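Local coordinates for protein Phospholipase/Carboxylesterase (Dyadobacter fermentans, PDB 4H0C) that probably hydrolyses carboxylic esters, perhaps including palmitoyl groups attached to proteins, as a member of the alpha/beta-hydrolase superfamily, at residues Phe67-Val71 against Gln72-Pro76; Gln202-Asn205 against Asn206-Lys210. All coordinates share one frame; numbering follows the deposited sequence.

Contact 1 of 2, residues Phe67-Val71 against Gln72-Pro76; sequences FMAPV and QQNQP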
loop_
_atom_site.group_PDB
_atom_site.type_symbol
_atom_site.label_atom_id
_atom_site.label_comp_id
_atom_site.label_asym_id
_atom_site.label_seq_id
_atom_site.Cartn_x
_atom_site.Cartn_y
_atom_site.Cartn_z
ATOM N N PHE A 67 -11.196 -7.926 0.110
ATOM C CA PHE A 67 -9.831 -8.443 0.042
ATOM C C PHE A 67 -9.725 -9.871 0.570
ATOM O O PHE A 67 -8.800 -10.595 0.203
ATOM C CB PHE A 67 -8.823 -7.492 0.725
ATOM C CG PHE A 67 -8.675 -7.675 2.220
ATOM C CD1 PHE A 67 -7.444 -8.049 2.763
ATOM C CD2 PHE A 67 -9.737 -7.408 3.093
ATOM C CE1 PHE A 67 -7.288 -8.191 4.138
ATOM C CE2 PHE A 67 -9.584 -7.538 4.468
ATOM C CZ PHE A 67 -8.363 -7.950 4.988
HETATM N N MSE A 68 -10.684 -10.273 1.407
HETATM C CA MSE A 68 -10.718 -11.638 1.915
HETATM C C MSE A 68 -11.678 -12.616 1.213
HETATM O O MSE A 68 -11.907 -13.723 1.702
HETATM C CB MSE A 68 -10.904 -11.628 3.417
HETATM C CG MSE A 68 -9.557 -11.230 4.052
HETATM SE SE MSE A 68 -9.641 -11.282 5.907
HETATM C CE MSE A 68 -11.326 -10.379 6.057
ATOM N N ALA A 69 -12.227 -12.208 0.073
ATOM C CA ALA A 69 -12.900 -13.161 -0.804
ATOM C C ALA A 69 -11.889 -14.215 -1.310
ATOM O O ALA A 69 -10.676 -13.930 -1.411
ATOM C CB ALA A 69 -13.531 -12.449 -1.996
ATOM N N PRO A 70 -12.373 -15.427 -1.654
ATOM C CA PRO A 70 -11.485 -16.368 -2.388
ATOM C C PRO A 70 -10.790 -15.639 -3.503
ATOM O O PRO A 70 -11.443 -15.007 -4.337
ATOM C CB PRO A 70 -12.447 -17.402 -2.956
ATOM C CG PRO A 70 -13.587 -17.396 -1.968
ATOM C CD PRO A 70 -13.731 -15.980 -1.462
ATOM N N VAL A 71 -9.468 -15.710 -3.511
ATOM C CA VAL A 71 -8.693 -14.785 -4.325
ATOM C C VAL A 71 -9.034 -14.883 -5.819
ATOM O O VAL A 71 -9.016 -13.862 -6.543
ATOM C CB VAL A 71 -7.188 -14.888 -4.045
ATOM C CG1 VAL A 71 -6.621 -16.225 -4.544
ATOM C CG2 VAL A 71 -6.472 -13.696 -4.668
ATOM N N GLN A 72 -9.365 -16.091 -6.279
ATOM C CA GLN A 72 -9.725 -16.247 -7.696
ATOM C C GLN A 72 -10.917 -15.368 -8.112
ATOM O O GLN A 72 -11.024 -14.991 -9.284
ATOM C CB GLN A 72 -9.904 -17.720 -8.094
ATOM C CG GLN A 72 -8.584 -18.500 -8.150
ATOM C CD GLN A 72 -7.480 -17.800 -8.969
ATOM O OE1 GLN A 72 -7.699 -17.386 -10.120
ATOM N NE2 GLN A 72 -6.285 -17.675 -8.379
ATOM N N GLN A 73 -11.789 -15.025 -7.160
ATOM C CA GLN A 73 -12.951 -14.164 -7.452
ATOM C C GLN A 73 -12.542 -12.720 -7.680
ATOM O O GLN A 73 -13.304 -11.944 -8.256
ATOM C CB GLN A 73 -14.031 -14.283 -6.364
ATOM C CG GLN A 73 -14.703 -15.650 -6.368
ATOM C CD GLN A 73 -15.565 -15.883 -5.151
ATOM O OE1 GLN A 73 -15.767 -14.985 -4.336
ATOM N NE2 GLN A 73 -16.083 -17.111 -5.019
ATOM N N ASN A 74 -11.324 -12.381 -7.256
ATOM C CA ASN A 74 -10.741 -11.041 -7.441
ATOM C C ASN A 74 -9.758 -10.974 -8.579
ATOM O O ASN A 74 -9.100 -9.945 -8.778
ATOM C CB ASN A 74 -10.083 -10.531 -6.151
ATOM C CG ASN A 74 -11.092 -9.841 -5.234
ATOM O OD1 ASN A 74 -11.952 -9.085 -5.712
ATOM N ND2 ASN A 74 -10.983 -10.071 -3.923
ATOM N N GLN A 75 -9.666 -12.078 -9.320
ATOM C CA GLN A 75 -8.754 -12.198 -10.460
ATOM C C GLN A 75 -9.564 -12.184 -11.749
ATOM O O GLN A 75 -10.673 -12.732 -11.775
ATOM C CB GLN A 75 -7.952 -13.496 -10.348
ATOM C CG GLN A 75 -6.932 -13.495 -9.217
ATOM C CD GLN A 75 -5.777 -12.527 -9.444
ATOM O OE1 GLN A 75 -5.818 -11.668 -10.337
ATOM N NE2 GLN A 75 -4.737 -12.657 -8.628
ATOM N N PRO A 76 -9.014 -11.611 -12.835
ATOM C CA PRO A 76 -7.647 -11.098 -13.057
ATOM C C PRO A 76 -7.386 -9.641 -12.651
ATOM O O PRO A 76 -6.265 -9.182 -12.806
ATOM C CB PRO A 76 -7.476 -11.260 -14.573
ATOM C CG PRO A 76 -8.859 -10.991 -15.073
ATOM C CD PRO A 76 -9.743 -11.727 -14.110
HETATM O O HOH W 1 -9.208 -11.907 -2.268
#

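Contact 2 of 2, residues Gln202-Asn205 against Asn206-Lys210; sequences QLVN and NTILK. With NA (sodium ion), chain D.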
loop_
_atom_site.group_PDB
_atom_site.type_symbol
_atom_site.label_atom_id
_atom_site.label_comp_id
_atom_site.label_asym_id
_atom_site.label_seq_id
_atom_site.Cartn_x
_atom_site.Cartn_y
_atom_site.Cartn_z
ATOM N N GLN A 202 0.394 11.525 12.634
ATOM C CA GLN A 202 1.531 11.995 13.439
ATOM C C GLN A 202 2.533 10.873 13.637
ATOM O O GLN A 202 3.751 11.097 13.581
ATOM C CB GLN A 202 1.114 12.433 14.842
ATOM C CG GLN A 202 0.113 13.563 14.968
ATOM C CD GLN A 202 -0.095 13.953 16.429
ATOM O OE1 GLN A 202 -1.186 13.778 16.988
ATOM N NE2 GLN A 202 0.967 14.466 17.066
ATOM N N LEU A 203 2.016 9.679 13.934
ATOM C CA LEU A 203 2.883 8.550 14.213
ATOM C C LEU A 203 3.708 8.195 12.992
ATOM O O LEU A 203 4.916 7.954 13.108
ATOM C CB LEU A 203 2.096 7.348 14.726
ATOM C CG LEU A 203 2.948 6.176 15.216
ATOM C CD1 LEU A 203 4.048 6.616 16.183
ATOM C CD2 LEU A 203 2.009 5.150 15.839
ATOM N N VAL A 204 3.068 8.190 11.824
ATOM C CA VAL A 204 3.789 7.894 10.587
ATOM C C VAL A 204 4.844 8.981 10.327
ATOM O O VAL A 204 5.977 8.688 9.913
ATOM C CB VAL A 204 2.821 7.702 9.400
ATOM C CG1 VAL A 204 3.569 7.769 8.084
ATOM C CG2 VAL A 204 2.123 6.349 9.536
ATOM N N ASN A 205 4.485 10.235 10.578
ATOM C CA ASN A 205 5.433 11.336 10.331
ATOM C C ASN A 205 6.665 11.288 11.216
ATOM O O ASN A 205 7.743 11.689 10.787
ATOM C CB ASN A 205 4.735 12.690 10.486
ATOM C CG ASN A 205 3.809 13.006 9.330
ATOM O OD1 ASN A 205 3.888 12.395 8.254
ATOM N ND2 ASN A 205 2.931 13.975 9.540
ATOM N N ASN A 206 6.496 10.782 12.440
ATOM C CA ASN A 206 7.585 10.695 13.423
ATOM C C ASN A 206 8.385 9.399 13.366
ATOM O O ASN A 206 9.378 9.248 14.086
ATOM C CB ASN A 206 7.045 10.904 14.836
ATOM C CG ASN A 206 6.508 12.299 15.048
ATOM O OD1 ASN A 206 7.115 13.292 14.639
ATOM N ND2 ASN A 206 5.365 12.383 15.697
ATOM N N THR A 207 7.963 8.478 12.499
ATOM C CA THR A 207 8.616 7.176 12.377
ATOM C C THR A 207 9.006 6.907 10.930
ATOM O O THR A 207 10.127 7.230 10.514
ATOM C CB THR A 207 7.753 6.032 12.972
ATOM O OG1 THR A 207 6.482 5.954 12.299
ATOM C CG2 THR A 207 7.522 6.261 14.485
ATOM N N ILE A 208 8.089 6.328 10.165
ATOM C CA ILE A 208 8.372 5.958 8.761
ATOM C C ILE A 208 8.911 7.153 7.956
ATOM O O ILE A 208 9.848 7.010 7.150
ATOM C CB ILE A 208 7.126 5.415 8.009
ATOM C CG1 ILE A 208 6.340 4.357 8.818
ATOM C CG2 ILE A 208 7.528 4.896 6.628
ATOM C CD1 ILE A 208 7.120 3.118 9.241
ATOM N N LEU A 209 8.313 8.326 8.180
ATOM C CA LEU A 209 8.659 9.515 7.404
ATOM C C LEU A 209 9.573 10.477 8.141
ATOM O O LEU A 209 9.730 11.615 7.701
ATOM C CB LEU A 209 7.395 10.232 6.891
ATOM C CG LEU A 209 6.459 9.377 6.015
ATOM C CD1 LEU A 209 5.179 10.138 5.698
ATOM C CD2 LEU A 209 7.128 8.914 4.725
ATOM N N LYS A 210 10.184 10.016 9.238
ATOM C CA LYS A 210 11.153 10.812 10.004
ATOM C C LYS A 210 12.269 11.297 9.090
ATOM O O LYS A 210 12.732 12.436 9.187
ATOM C CB LYS A 210 11.760 9.984 11.149
ATOM C CG LYS A 210 12.456 10.805 12.229
ATOM C CD LYS A 210 13.120 9.910 13.276
ATOM C CE LYS A 210 14.644 9.854 13.122
ATOM N NZ LYS A 210 15.332 11.112 13.551
ATOM O OXT LYS A 210 12.737 10.544 8.225
HETATM NA NA NA D . 12.013 8.545 6.412
HETATM O O HOH W 2 11.868 10.290 4.521
HETATM O O HOH W 3 13.650 7.216 5.696
#

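Contact 1 of 2, residues Phe67-Val71 against Gln72-Pro76
A single water joins Asn74 to the backbone of Phe67 and Ala69, and three of its hydrogen bonds are made to this short loop. It donates to Ala69 O, 2.6 Å away, and to Phe67 O at 2.8 Å, and accepts from Asn74 ND2. The motif is a short 3-10 turn, here in the loop between strand 50-55 and helix 77-94 of an alpha/beta-hydrolase. Its successive bonds each span three residues: Gln73 N to Pro70 O at 2.8 Å, then Asn74 N to Val71 O, the latter with its donor well above the carbonyl plane.

Asparagine suits its place because its short amide serves both backbone and water. OD1 accepts from Tyr65 N while ND2 also donates to Ser66 O, which should hold the amide against flipping. Proline suits the entry to the turn, where no N-H is needed and the ring restrains the chain. Gln73 lies beside that ring and points the same way; its CG stands anti to the carbonyl carbon (chi1 -69°), and the extended chain beyond brings OE1 to 3.7 Å from Pro70 CD. A glycine at Pro70 would probably leave the Gln73 amide without the ring it lies along and free the backbone to turn just before the 3-10 segment.

Gln75 CG lies 3.4 Å from Val71 O, while its OE1 accepts from Asp79 N in helix 77-94. At the other end, Phe67 N bonds a citrate, probably from the crystallisation liquor, and its side chain approaches, but does not contact, residues that probably form a Ser-His-Asp triad. One face of the Phe67 ring is covered by selenomethionine Met68, whose CG rests on the middle of the ring, 3.5 Å from its plane.

Contact 2 of 2, residues Gln202-Asn205 against Asn206-Lys210
Thr207 OG1 donates to Leu203 O at 2.7 Å, bringing a side-chain hydroxyl to a carbonyl in the C-terminal turn of helix 198-206. The torsion that sets OG1 between the backbone N and the carbonyl carbon (chi1 60°) puts it there, and leaves CG2 to meet Leu203 CD1. Threonine fits because its beta branch offers a donor and a methyl together.

The last carbonyls of a helix lack some of the regular i+4 N-H donors, and here several are supplied by the chain that follows. Gln202 O takes Asn206 N at 3.0 Å in an ordinary helical bond, while Leu203 O receives from the same N-H a weak one. Val204 O has two donors: Leu209 N lies nearly along the C=O axis at 2.9 Å, with an N-H...O angle of 165°, and Thr207 N comes from far above the carbonyl plane at 3.3 Å. The chain then folds through a type I turn closed by Lys210 N to Thr207 O. This turn brings Ile208 O and the terminal OXT of Lys210 to one sodium ion, each 2.8 Å from it, and two waters also bind the metal; the negative carboxylate probably helps to balance its charge.

The Asn205 amide is satisfied outside the segment, OD1 by Lys46 N and ND2 by Val44 O, pinning the helix to the loop that holds Val44 and Lys46. Leu209 instead supplies a branched apolar end, Leu209 CD1 packing 3.7 Å from Val204 CG1. Val204 and Ile208 continue this apolar side onto Ile129 of strand 127-131 and Phe155 of strand 153-160, seating the C-terminal helix against the sheet.

From the N terminus, the chain first builds strands 11-15, 23-28 and 50-55, then reaches contact 1, which closes a short turn in the loop leading to helix 77-94. The central strands and helices follow, and contact 2 comes last, where helix 198-206 gives way to the C terminus. The two are therefore in series, neither nesting nor crossing, and each is local, made within one continuous run of nine or ten residues. Contacts 1 and 2 lie on opposite sides of the chain's centre, with their centres 32 Å apart and their nearest atoms about 18 Å apart. Contact 1 ties its loop to the start of helix 77-94 and, through Phe67 and Met68, touches helix 167-179, whereas contact 2 ties the chain end to strands 127-131 and 153-160.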